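Local coordinates for protein aspartate--tRNA(Asp/Asn) ligase (Sulfolobus tokodaii, PDB 1WYD) that probably attaches aspartate to both tRNA(Asp) and tRNA(Asn), first activating the amino acid with ATP and then transferring it to the acceptor end of the tRNA, at residues Gly169-Phe173 against Trp209-Glu213; Leu305-Asn309 against Ile347-Leu351; Ser54-Ser60 against Ala89-Thr93; Val133-Gln137 against Met405-Ile411. All coordinates share one frame; numbering follows the deposited sequence.

Contact 1 (Gly169-Phe173 against Trp209-Glu213)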
loop_
_atom_site.group_PDB
_atom_site.type_symbol
_atom_site.label_atom_id
_atom_site.label_comp_id
_atom_site.label_asym_id
_atom_site.label_seq_id
_atom_site.Cartn_x
_atom_site.Cartn_y
_atom_site.Cartn_z
ATOM N N GLY B 169 -23.071 4.675 14.133
ATOM C CA GLY B 169 -23.072 6.126 13.972
ATOM C C GLY B 169 -22.228 6.582 12.785
ATOM O O GLY B 169 -22.551 7.578 12.114
ATOM N N ALA B 170 -21.136 5.861 12.524
ATOM C CA ALA B 170 -20.361 6.081 11.311
ATOM C C ALA B 170 -21.186 5.630 10.112
ATOM O O ALA B 170 -21.877 4.598 10.154
ATOM C CB ALA B 170 -19.028 5.334 11.363
ATOM N N GLN B 171 -21.106 6.421 9.053
ATOM C CA GLN B 171 -21.868 6.180 7.848
ATOM C C GLN B 171 -20.952 5.541 6.818
ATOM O O GLN B 171 -19.918 6.118 6.437
ATOM C CB GLN B 171 -22.420 7.501 7.315
ATOM C CG GLN B 171 -23.361 8.231 8.277
ATOM C CD GLN B 171 -23.921 9.535 7.682
ATOM O OE1 GLN B 171 -24.477 9.542 6.571
ATOM N NE2 GLN B 171 -23.776 10.637 8.422
ATOM N N LEU B 172 -21.347 4.356 6.357
ATOM C CA LEU B 172 -20.523 3.535 5.482
ATOM C C LEU B 172 -21.182 3.337 4.147
ATOM O O LEU B 172 -22.407 3.349 4.032
ATOM C CB LEU B 172 -20.277 2.186 6.137
ATOM C CG LEU B 172 -19.018 2.062 6.995
ATOM C CD1 LEU B 172 -18.654 3.292 7.678
ATOM C CD2 LEU B 172 -19.139 0.944 8.018
ATOM N N PHE B 173 -20.380 3.172 3.107
ATOM C CA PHE B 173 -20.952 2.887 1.807
ATOM C C PHE B 173 -21.466 1.464 1.720
ATOM O O PHE B 173 -20.749 0.517 2.022
ATOM C CB PHE B 173 -19.944 3.174 0.705
ATOM C CG PHE B 173 -19.641 4.630 0.535
ATOM C CD1 PHE B 173 -18.375 5.116 0.768
ATOM C CD2 PHE B 173 -20.632 5.516 0.159
ATOM C CE1 PHE B 173 -18.104 6.438 0.611
ATOM C CE2 PHE B 173 -20.352 6.854 0.008
ATOM C CZ PHE B 173 -19.083 7.305 0.211
ATOM N N TRP B 209 -12.914 4.499 3.560
ATOM C CA TRP B 209 -14.037 5.272 3.018
ATOM C C TRP B 209 -15.057 5.702 4.049
ATOM O O TRP B 209 -15.363 4.980 4.992
ATOM C CB TRP B 209 -14.730 4.468 1.941
ATOM C CG TRP B 209 -13.885 4.020 0.769
ATOM C CD1 TRP B 209 -13.708 4.683 -0.412
ATOM C CD2 TRP B 209 -13.247 2.769 0.617
ATOM N NE1 TRP B 209 -12.974 3.919 -1.292
ATOM C CE2 TRP B 209 -12.668 2.735 -0.671
ATOM C CE3 TRP B 209 -13.088 1.653 1.447
ATOM C CZ2 TRP B 209 -11.917 1.647 -1.138
ATOM C CZ3 TRP B 209 -12.360 0.560 0.972
ATOM C CH2 TRP B 209 -11.796 0.558 -0.315
ATOM N N ARG B 210 -15.599 6.894 3.843
ATOM C CA ARG B 210 -16.641 7.399 4.739
ATOM C C ARG B 210 -17.764 8.005 3.944
ATOM O O ARG B 210 -17.516 8.737 2.977
ATOM C CB ARG B 210 -16.061 8.426 5.716
ATOM C CG ARG B 210 -15.818 7.840 7.056
ATOM C CD ARG B 210 -17.061 7.796 7.988
ATOM N NE ARG B 210 -16.644 7.634 9.383
ATOM C CZ ARG B 210 -17.020 8.394 10.412
ATOM N NH1 ARG B 210 -17.878 9.401 10.261
ATOM N NH2 ARG B 210 -16.539 8.125 11.621
ATOM N N ALA B 211 -19.000 7.734 4.347
ATOM C CA ALA B 211 -20.151 8.184 3.529
ATOM C C ALA B 211 -20.888 9.481 3.924
ATOM O O ALA B 211 -21.997 9.696 3.456
ATOM C CB ALA B 211 -21.144 7.059 3.361
ATOM N N GLU B 212 -20.304 10.343 4.751
ATOM C CA GLU B 212 -21.018 11.559 5.166
ATOM C C GLU B 212 -21.000 12.587 4.072
ATOM O O GLU B 212 -20.173 12.527 3.151
ATOM C CB GLU B 212 -20.425 12.200 6.422
ATOM C CG GLU B 212 -20.828 11.531 7.713
ATOM C CD GLU B 212 -19.989 10.289 8.012
ATOM O OE1 GLU B 212 -18.929 10.113 7.360
ATOM O OE2 GLU B 212 -20.381 9.486 8.904
ATOM N N GLU B 213 -21.894 13.562 4.200
ATOM C CA GLU B 213 -21.941 14.665 3.254
ATOM C C GLU B 213 -21.298 15.986 3.763
ATOM O O GLU B 213 -21.528 17.053 3.195
ATOM C CB GLU B 213 -23.369 14.807 2.705
ATOM C CG GLU B 213 -23.708 13.627 1.792
ATOM C CD GLU B 213 -25.188 13.413 1.508
ATOM O OE1 GLU B 213 -25.833 14.328 0.927
ATOM O OE2 GLU B 213 -25.688 12.293 1.817
HETATM O O HOH W 1 -17.417 3.156 3.905
#
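Glu212 turns back at chi2 (81°), and this bend brings its carboxylate against the backbone N of Gln171. Gln171 has its CG beside its own backbone N (chi1 -61°) and then runs extended past the acid. Gln171 N donates to Glu212 OE2 at 3.2 Å, meeting that oxygen from above the carboxylate plane. The side-chain amide of Gln171 and the carboxylate of Glu212 have their planes 76° apart. A second bond joins the backbones, from Ala211 N to Gln171 O at 2.8 Å. Beyond it, Ala211 CB sits over one face of the Phe173 ring in a CH-pi contact, 3.6 Å from the ring centroid. Trp209 CB meets the edge of the same ring. A water accepts from Phe173 N and donates weakly to Trp209 O.

The loop after strand 201-209 carries the motif 2 arginine of class II synthetases. This is Arg210, predicted to bind aspartate and ATP; Ala211 and Glu212 are also predicted to bind ATP. Arg210 NH1 forms a salt bridge to Glu212 and reaches Glu212 OE1 at 3.2 Å in a nearly straight bond. Gln186 takes the hydrogen of Arg210 NE. Ala170 CB lies over one face of the guanidinium, 3.7 Å from Arg210 NH2. A glutamine in place of Glu212 would probably leave Arg210 NH1 without its charged mate. On the second subunit, Tyr177 and Phe178 bring their rings against Phe173.

Contact 2 (Leu305-Asn309 against Ile347-Leu351)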
loop_
_atom_site.group_PDB
_atom_site.type_symbol
_atom_site.label_atom_id
_atom_site.label_comp_id
_atom_site.label_asym_id
_atom_site.label_seq_id
_atom_site.Cartn_x
_atom_site.Cartn_y
_atom_site.Cartn_z
ATOM N N LEU B 305 -9.132 24.959 17.120
ATOM C CA LEU B 305 -7.752 24.594 16.785
ATOM C C LEU B 305 -6.989 25.805 16.274
ATOM O O LEU B 305 -5.789 25.954 16.538
ATOM C CB LEU B 305 -7.713 23.486 15.751
ATOM C CG LEU B 305 -8.285 22.133 16.127
ATOM C CD1 LEU B 305 -8.330 21.247 14.887
ATOM C CD2 LEU B 305 -7.454 21.469 17.232
ATOM N N ARG B 306 -7.689 26.686 15.571
ATOM C CA ARG B 306 -7.084 27.959 15.156
ATOM C C ARG B 306 -6.570 28.774 16.340
ATOM O O ARG B 306 -5.420 29.206 16.336
ATOM C CB ARG B 306 -8.025 28.791 14.293
ATOM C CG ARG B 306 -8.095 28.285 12.858
ATOM C CD ARG B 306 -8.739 29.260 11.869
ATOM N NE ARG B 306 -8.712 28.723 10.508
ATOM C CZ ARG B 306 -9.753 28.105 9.930
ATOM N NH1 ARG B 306 -10.919 27.964 10.599
ATOM N NH2 ARG B 306 -9.628 27.642 8.679
ATOM N N ILE B 307 -7.415 28.935 17.358
ATOM C CA ILE B 307 -7.066 29.719 18.533
ATOM C C ILE B 307 -5.978 28.970 19.297
ATOM O O ILE B 307 -5.008 29.581 19.787
ATOM C CB ILE B 307 -8.319 29.972 19.408
ATOM C CG1 ILE B 307 -9.425 30.637 18.593
ATOM C CG2 ILE B 307 -7.993 30.834 20.613
ATOM C CD1 ILE B 307 -10.783 30.008 18.841
ATOM N N LEU B 308 -6.114 27.643 19.379
ATOM C CA LEU B 308 -5.086 26.837 20.052
ATOM C C LEU B 308 -3.743 27.034 19.374
ATOM O O LEU B 308 -2.724 27.226 20.033
ATOM C CB LEU B 308 -5.480 25.357 20.108
ATOM C CG LEU B 308 -6.492 25.024 21.202
ATOM C CD1 LEU B 308 -6.748 23.524 21.288
ATOM C CD2 LEU B 308 -6.052 25.583 22.576
ATOM N N ASN B 309 -3.762 27.000 18.048
ATOM C CA ASN B 309 -2.576 27.253 17.230
ATOM C C ASN B 309 -2.033 28.672 17.449
ATOM O O ASN B 309 -0.821 28.859 17.676
ATOM C CB ASN B 309 -2.911 27.013 15.754
ATOM C CG ASN B 309 -1.754 27.274 14.825
ATOM O OD1 ASN B 309 -1.972 27.667 13.683
ATOM N ND2 ASN B 309 -0.520 27.040 15.289
ATOM N N ILE B 347 -2.159 17.408 15.954
ATOM C CA ILE B 347 -2.527 18.576 15.157
ATOM C C ILE B 347 -1.329 19.247 14.519
ATOM O O ILE B 347 -0.299 19.511 15.196
ATOM C CB ILE B 347 -3.251 19.622 16.026
ATOM C CG1 ILE B 347 -4.257 18.962 16.977
ATOM C CG2 ILE B 347 -3.867 20.735 15.150
ATOM C CD1 ILE B 347 -5.518 18.419 16.285
ATOM N N TYR B 348 -1.473 19.558 13.234
ATOM C CA TYR B 348 -0.610 20.524 12.557
ATOM C C TYR B 348 -1.344 21.822 12.253
ATOM O O TYR B 348 -2.231 21.848 11.394
ATOM C CB TYR B 348 -0.058 19.948 11.254
ATOM C CG TYR B 348 0.669 20.973 10.421
ATOM C CD1 TYR B 348 0.114 21.476 9.251
ATOM C CD2 TYR B 348 1.917 21.448 10.811
ATOM C CE1 TYR B 348 0.790 22.417 8.482
ATOM C CE2 TYR B 348 2.586 22.384 10.048
ATOM C CZ TYR B 348 2.020 22.854 8.880
ATOM O OH TYR B 348 2.702 23.796 8.123
ATOM N N LYS B 349 -0.929 22.895 12.926
ATOM C CA LYS B 349 -1.654 24.187 13.000
ATOM C C LYS B 349 -3.121 24.066 13.430
ATOM O O LYS B 349 -3.423 24.068 14.608
ATOM C CB LYS B 349 -1.493 25.007 11.708
ATOM C CG LYS B 349 -0.033 25.331 11.406
ATOM C CD LYS B 349 0.146 26.394 10.336
ATOM C CE LYS B 349 1.622 26.422 9.953
ATOM N NZ LYS B 349 1.979 27.310 8.807
ATOM N N PHE B 350 -4.043 23.931 12.485
ATOM C CA PHE B 350 -5.438 23.678 12.833
ATOM C C PHE B 350 -5.992 22.443 12.126
ATOM O O PHE B 350 -7.206 22.326 11.937
ATOM C CB PHE B 350 -6.307 24.902 12.495
ATOM C CG PHE B 350 -6.273 25.282 11.036
ATOM C CD1 PHE B 350 -5.379 26.252 10.585
ATOM C CD2 PHE B 350 -7.116 24.655 10.116
ATOM C CE1 PHE B 350 -5.307 26.601 9.226
ATOM C CE2 PHE B 350 -7.057 24.978 8.769
ATOM C CZ PHE B 350 -6.142 25.962 8.316
ATOM N N LEU B 351 -5.129 21.519 11.735
ATOM C CA LEU B 351 -5.612 20.314 11.056
ATOM C C LEU B 351 -5.235 19.055 11.831
ATOM O O LEU B 351 -4.106 18.939 12.325
ATOM C CB LEU B 351 -5.056 20.268 9.631
ATOM C CG LEU B 351 -5.542 19.216 8.626
ATOM C CD1 LEU B 351 -7.065 19.356 8.193
ATOM C CD2 LEU B 351 -4.617 19.328 7.452
#
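Arg306 and Phe350 lie side by side and point the same way, with the guanidinium over one face of the ring. Arg306 CZ is 4.3 Å from the Phe350 ring centroid, a cation-pi contact. The two planes are tilted 38° to each other, so the guanidinium leans over the ring rather than lying parallel to it. Arg306 NH2 comes to 3.7 Å from Phe350 CE2. The arginine chain is extended from CG to NE, which carries the charge along the ring and sets NE over its centre. Phe350 places its CG between its backbone N and carbonyl carbon (chi1 59°), and this turns the ring to the helix, where Arg306 lies along it.

The contact sets helix 302-312 against a beta-hairpin of the large mixed sheet in the class II catalytic domain. Its adjacent antiparallel strands are 343-348 and 351-358. Tyr348 and Leu351 pair their backbones in both directions and close a two-residue turn of Lys349 and Phe350. Lys349 has positive phi.

Leu305 enters from the helix with a different branch for each neighbour. Its CD2 meets Ile347 CD1 at 3.7 Å, while CD1 packs on the carbonyl of Phe350. Leu305 CB also touches Phe350 CB. One turn later, Asn309 has its CG anti to the backbone N (chi1 179°), which lays the amide across Lys349. Asn309 OD1 lies 3.3 Å from Lys349 CB, and Asn309 CB packs on Lys349 O. That carbonyl accepts a hydrogen bond from the hydroxyl of Tyr317 on strand 316-320.

Contact 3 (Ser54-Ser60 against Ala89-Thr93)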
loop_
_atom_site.group_PDB
_atom_site.type_symbol
_atom_site.label_atom_id
_atom_site.label_comp_id
_atom_site.label_asym_id
_atom_site.label_seq_id
_atom_site.Cartn_x
_atom_site.Cartn_y
_atom_site.Cartn_z
ATOM N N SER B 54 18.745 22.837 -40.133
ATOM C CA SER B 54 18.610 21.455 -39.650
ATOM C C SER B 54 17.496 20.691 -40.407
ATOM O O SER B 54 16.526 21.303 -40.865
ATOM C CB SER B 54 18.332 21.454 -38.143
ATOM O OG SER B 54 18.346 20.138 -37.613
ATOM N N SER B 55 17.635 19.368 -40.548
ATOM C CA SER B 55 16.565 18.560 -41.163
ATOM C C SER B 55 15.344 18.403 -40.235
ATOM O O SER B 55 14.262 18.049 -40.692
ATOM C CB SER B 55 17.053 17.187 -41.683
ATOM O OG SER B 55 18.390 16.870 -41.293
ATOM N N ALA B 56 15.520 18.701 -38.944
ATOM C CA ALA B 56 14.425 18.662 -37.964
ATOM C C ALA B 56 13.514 19.903 -37.983
ATOM O O ALA B 56 12.468 19.933 -37.321
ATOM C CB ALA B 56 14.987 18.436 -36.548
ATOM N N PHE B 57 13.906 20.925 -38.745
ATOM C CA PHE B 57 13.165 22.180 -38.761
ATOM C C PHE B 57 11.744 21.976 -39.268
ATOM O O PHE B 57 10.801 22.528 -38.706
ATOM C CB PHE B 57 13.905 23.257 -39.571
ATOM C CG PHE B 57 13.277 24.628 -39.490
ATOM C CD1 PHE B 57 13.117 25.275 -38.257
ATOM C CD2 PHE B 57 12.846 25.266 -40.640
ATOM C CE1 PHE B 57 12.535 26.541 -38.172
ATOM C CE2 PHE B 57 12.267 26.531 -40.574
ATOM C CZ PHE B 57 12.114 27.173 -39.336
ATOM N N GLY B 58 11.601 21.164 -40.310
ATOM C CA GLY B 58 10.324 20.935 -40.965
ATOM C C GLY B 58 9.284 20.354 -40.027
ATOM O O GLY B 58 8.175 20.884 -39.925
ATOM N N ILE B 59 9.639 19.278 -39.331
ATOM C CA ILE B 59 8.698 18.655 -38.421
ATOM C C ILE B 59 8.451 19.546 -37.195
ATOM O O ILE B 59 7.319 19.692 -36.768
ATOM C CB ILE B 59 9.078 17.156 -38.094
ATOM C CG1 ILE B 59 7.862 16.388 -37.538
ATOM C CG2 ILE B 59 10.347 17.048 -37.202
ATOM C CD1 ILE B 59 8.052 14.886 -37.487
ATOM N N SER B 60 9.487 20.223 -36.708
ATOM C CA SER B 60 9.359 21.095 -35.533
ATOM C C SER B 60 8.266 22.151 -35.710
ATOM O O SER B 60 7.742 22.674 -34.731
ATOM C CB SER B 60 10.706 21.754 -35.164
ATOM O OG SER B 60 11.072 22.805 -36.062
ATOM N N ALA B 89 18.929 20.371 -32.030
ATOM C CA ALA B 89 18.224 19.236 -32.611
ATOM C C ALA B 89 18.734 18.868 -34.009
ATOM O O ALA B 89 19.025 19.764 -34.831
ATOM C CB ALA B 89 16.744 19.491 -32.628
ATOM N N GLU B 90 18.843 17.563 -34.275
ATOM C CA GLU B 90 19.179 17.072 -35.611
ATOM C C GLU B 90 18.029 16.252 -36.190
ATOM O O GLU B 90 17.791 16.242 -37.409
ATOM C CB GLU B 90 20.463 16.228 -35.586
ATOM C CG GLU B 90 21.700 16.953 -35.054
ATOM C CD GLU B 90 22.369 17.880 -36.076
ATOM O OE1 GLU B 90 22.534 17.489 -37.258
ATOM O OE2 GLU B 90 22.742 19.014 -35.691
ATOM N N GLU B 91 17.319 15.559 -35.302
ATOM C CA GLU B 91 16.198 14.705 -35.687
ATOM C C GLU B 91 15.160 14.683 -34.583
ATOM O O GLU B 91 15.514 14.551 -33.404
ATOM C CB GLU B 91 16.668 13.284 -35.983
ATOM C CG GLU B 91 15.672 12.474 -36.794
ATOM C CD GLU B 91 16.147 11.055 -37.073
ATOM O OE1 GLU B 91 15.446 10.335 -37.811
ATOM O OE2 GLU B 91 17.219 10.656 -36.560
ATOM N N ILE B 92 13.892 14.822 -34.986
ATOM C CA ILE B 92 12.759 14.776 -34.090
ATOM C C ILE B 92 11.713 13.803 -34.641
ATOM O O ILE B 92 11.313 13.872 -35.814
ATOM C CB ILE B 92 12.151 16.210 -33.866
ATOM C CG1 ILE B 92 13.077 17.079 -32.986
ATOM C CG2 ILE B 92 10.698 16.146 -33.292
ATOM C CD1 ILE B 92 13.070 18.572 -33.344
ATOM N N THR B 93 11.287 12.882 -33.791
ATOM C CA THR B 93 10.226 11.964 -34.141
ATOM C C THR B 93 8.972 12.268 -33.327
ATOM O O THR B 93 9.044 12.504 -32.114
ATOM C CB THR B 93 10.692 10.533 -33.901
ATOM O OG1 THR B 93 12.007 10.385 -34.452
ATOM C CG2 THR B 93 9.821 9.545 -34.703
#
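Ser54 OG donates to Ala89 O at 2.9 Å, the one hydrogen bond between the two segments. It approaches tilted 33° from the carbonyl plane. Ser54 OG also accepts a weak capping bond from Ala56 N at 3.4 Å. With chi1 at -173° the hydroxyl of Ser54 points away from its own N and toward Ala89, while it still caps the turn. Residues Ser54 to Phe57 form a type I beta turn leading into the short helix 57-60.

Next to this polar link the contact is apolar. Ala56 CB touches Ile92 CD1 at 3.7 Å and also rests on the carbonyl of Glu90. One turn on, Ile59 and Ile92 pass each other at a slant. Ile59 CG2 is 3.9 Å from Ile92 CB and also packs on Ile92 O. Ser60 OG turns back within the helix to Phe57 O at 2.7 Å.

Val50 on strand 44-50 and Val71 on strand 68-77 extend the apolar cluster. Glu90 and Glu91 both face Arg72 in a classic beta bulge, where the chain turns a corner. Glu91 also forms a salt bridge to Arg72. Helix 57-60 holds the place of the helix that in OB-folds connects the third and fourth strands and packs against the end of the barrel.

Contact 4 (Val133-Gln137 against Met405-Ile411)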
loop_
_atom_site.group_PDB
_atom_site.type_symbol
_atom_site.label_atom_id
_atom_site.label_comp_id
_atom_site.label_asym_id
_atom_site.label_seq_id
_atom_site.Cartn_x
_atom_site.Cartn_y
_atom_site.Cartn_z
ATOM N N VAL B 133 4.000 17.407 -5.929
ATOM C CA VAL B 133 3.134 16.797 -4.928
ATOM C C VAL B 133 3.176 15.287 -5.063
ATOM O O VAL B 133 3.305 14.573 -4.088
ATOM C CB VAL B 133 1.682 17.343 -5.029
ATOM C CG1 VAL B 133 0.787 16.749 -3.952
ATOM C CG2 VAL B 133 1.715 18.847 -4.905
ATOM N N ILE B 134 3.111 14.809 -6.294
ATOM C CA ILE B 134 3.019 13.387 -6.562
ATOM C C ILE B 134 4.329 12.739 -6.098
ATOM O O ILE B 134 4.347 11.680 -5.472
ATOM C CB ILE B 134 2.782 13.193 -8.082
ATOM C CG1 ILE B 134 1.383 13.700 -8.451
ATOM C CG2 ILE B 134 3.059 11.754 -8.483
ATOM C CD1 ILE B 134 1.014 13.585 -9.950
ATOM N N LYS B 135 5.423 13.412 -6.395
ATOM C CA LYS B 135 6.753 12.964 -5.969
ATOM C C LYS B 135 6.952 12.922 -4.456
ATOM O O LYS B 135 7.498 11.956 -3.937
ATOM C CB LYS B 135 7.839 13.766 -6.672
ATOM C CG LYS B 135 8.017 13.305 -8.103
ATOM C CD LYS B 135 9.139 14.032 -8.868
ATOM C CE LYS B 135 8.699 15.362 -9.390
ATOM N NZ LYS B 135 9.704 15.928 -10.379
ATOM N N ILE B 136 6.459 13.933 -3.749
ATOM C CA ILE B 136 6.664 14.040 -2.298
ATOM C C ILE B 136 5.886 12.975 -1.549
ATOM O O ILE B 136 6.377 12.440 -0.532
ATOM C CB ILE B 136 6.279 15.460 -1.795
ATOM C CG1 ILE B 136 7.399 16.450 -2.118
ATOM C CG2 ILE B 136 5.964 15.500 -0.291
ATOM C CD1 ILE B 136 7.016 17.906 -1.841
ATOM N N GLN B 137 4.653 12.715 -2.007
ATOM C CA GLN B 137 3.837 11.680 -1.436
ATOM C C GLN B 137 4.572 10.345 -1.464
ATOM O O GLN B 137 4.515 9.603 -0.504
ATOM C CB GLN B 137 2.494 11.555 -2.206
ATOM C CG GLN B 137 1.473 10.722 -1.455
ATOM C CD GLN B 137 0.068 10.668 -2.101
ATOM O OE1 GLN B 137 -0.179 9.881 -3.006
ATOM N NE2 GLN B 137 -0.842 11.454 -1.579
ATOM N N MET B 405 -0.005 15.360 3.858
ATOM C CA MET B 405 0.578 16.078 2.739
ATOM C C MET B 405 0.535 17.628 2.857
ATOM O O MET B 405 1.434 18.302 2.341
ATOM C CB MET B 405 0.007 15.574 1.439
ATOM C CG MET B 405 0.542 14.198 1.083
ATOM S SD MET B 405 2.272 14.249 0.495
ATOM C CE MET B 405 2.253 15.349 -0.855
ATOM N N VAL B 406 -0.484 18.162 3.554
ATOM C CA VAL B 406 -0.585 19.594 3.836
ATOM C C VAL B 406 0.638 20.077 4.612
ATOM O O VAL B 406 1.219 21.133 4.307
ATOM C CB VAL B 406 -1.816 19.917 4.677
ATOM C CG1 VAL B 406 -1.821 21.382 5.093
ATOM C CG2 VAL B 406 -3.104 19.563 3.910
ATOM N N MET B 407 1.033 19.298 5.615
ATOM C CA MET B 407 2.223 19.588 6.398
ATOM C C MET B 407 3.502 19.464 5.538
ATOM O O MET B 407 4.526 20.096 5.814
ATOM C CB MET B 407 2.231 18.661 7.646
ATOM C CG MET B 407 3.497 18.693 8.461
ATOM S SD MET B 407 3.556 17.354 9.671
ATOM C CE MET B 407 4.551 18.235 10.875
ATOM N N LEU B 408 3.457 18.667 4.487
ATOM C CA LEU B 408 4.649 18.487 3.662
ATOM C C LEU B 408 4.724 19.314 2.383
ATOM O O LEU B 408 5.737 19.244 1.673
ATOM C CB LEU B 408 4.884 17.012 3.323
ATOM C CG LEU B 408 4.944 16.012 4.470
ATOM C CD1 LEU B 408 4.963 14.655 3.837
ATOM C CD2 LEU B 408 6.249 16.233 5.292
ATOM N N THR B 409 3.696 20.104 2.075
ATOM C CA THR B 409 3.693 20.839 0.807
ATOM C C THR B 409 3.213 22.270 0.938
ATOM O O THR B 409 3.542 23.119 0.124
ATOM C CB THR B 409 2.774 20.128 -0.201
ATOM O OG1 THR B 409 1.472 19.993 0.395
ATOM C CG2 THR B 409 3.247 18.711 -0.428
ATOM N N GLY B 410 2.396 22.527 1.957
ATOM C CA GLY B 410 1.746 23.813 2.074
ATOM C C GLY B 410 0.382 23.895 1.392
ATOM O O GLY B 410 -0.383 24.860 1.661
ATOM N N ILE B 411 0.055 22.921 0.537
ATOM C CA ILE B 411 -1.259 22.967 -0.141
ATOM C C ILE B 411 -2.392 22.845 0.851
ATOM O O ILE B 411 -2.466 21.897 1.635
ATOM C CB ILE B 411 -1.391 21.924 -1.287
ATOM C CG1 ILE B 411 -0.465 22.286 -2.428
ATOM C CG2 ILE B 411 -2.840 21.870 -1.815
ATOM C CD1 ILE B 411 0.110 21.095 -3.068
#
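Met405 reaches across between the two helices with its bent side chain, folded at chi2 (-74°) and chi3 (-56°). Its methyl group meets two residues of the facing helix. Met405 CE lies 3.7 Å from Val133 CG1 and 3.8 Å from Ile136 CG2, and it also rests on the carbonyl of Val133. Its sulfur passes over the backbone of Gln137, with Met405 SD 3.6 Å from Gln137 CA. The side chains of Gln137 and Met405 cross at about a right angle. Ile136 packs its CG2 on Leu408 CB, while its CD1 reaches Thr409 CG2 at 4.1 Å. Val133 and Ile411 meet tip to tip, and Val133 CG2 is tight against Ile411 CD1 at 3.3 Å.

Behind this layer, Thr409 ties the last turn to the chain that follows. Thr409 OG1 accepts from Ile411 N at 3.3 Å, which makes an ST turn. It also donates to Met405 O. Gly410, with positive phi, lets the chain leave the helix. A valine in place of Thr409 would probably leave Ile411 N without its acceptor and set the turn that aims Ile411 at Val133 free to shift.

Strand 394-400 and helix 401-409 form motif 3 of class II synthetases; Gly400 to Arg403 are predicted to bind ATP. The short segments of helices 128-150 and 401-409 cross at 115°. Ile249, Val250 and Ile253 of helix 235-256 pack on Leu408, and helix 258-264 packs on Ile136.

From the N terminus, contact 3 comes first and closes a loop within the OB-fold domain. Contact 4 opens next, at helix 128-150, and closes only at helix 401-409, joining these two helices of the catalytic domain. Contacts 1 and 2 are nested in series inside that long loop, and none of the four cross. Contact 1 joins two loops of the predicted active site near the second subunit. Contact 2 ties helix 302-312 to a turn of the large sheet. Contacts 2 and 4 touch through Tyr348 with Met407 and Leu351 with Val406. Contact 3 stands apart, its centre about 39 Å from that of contact 4 and about 56 Å from those of contacts 1 and 2.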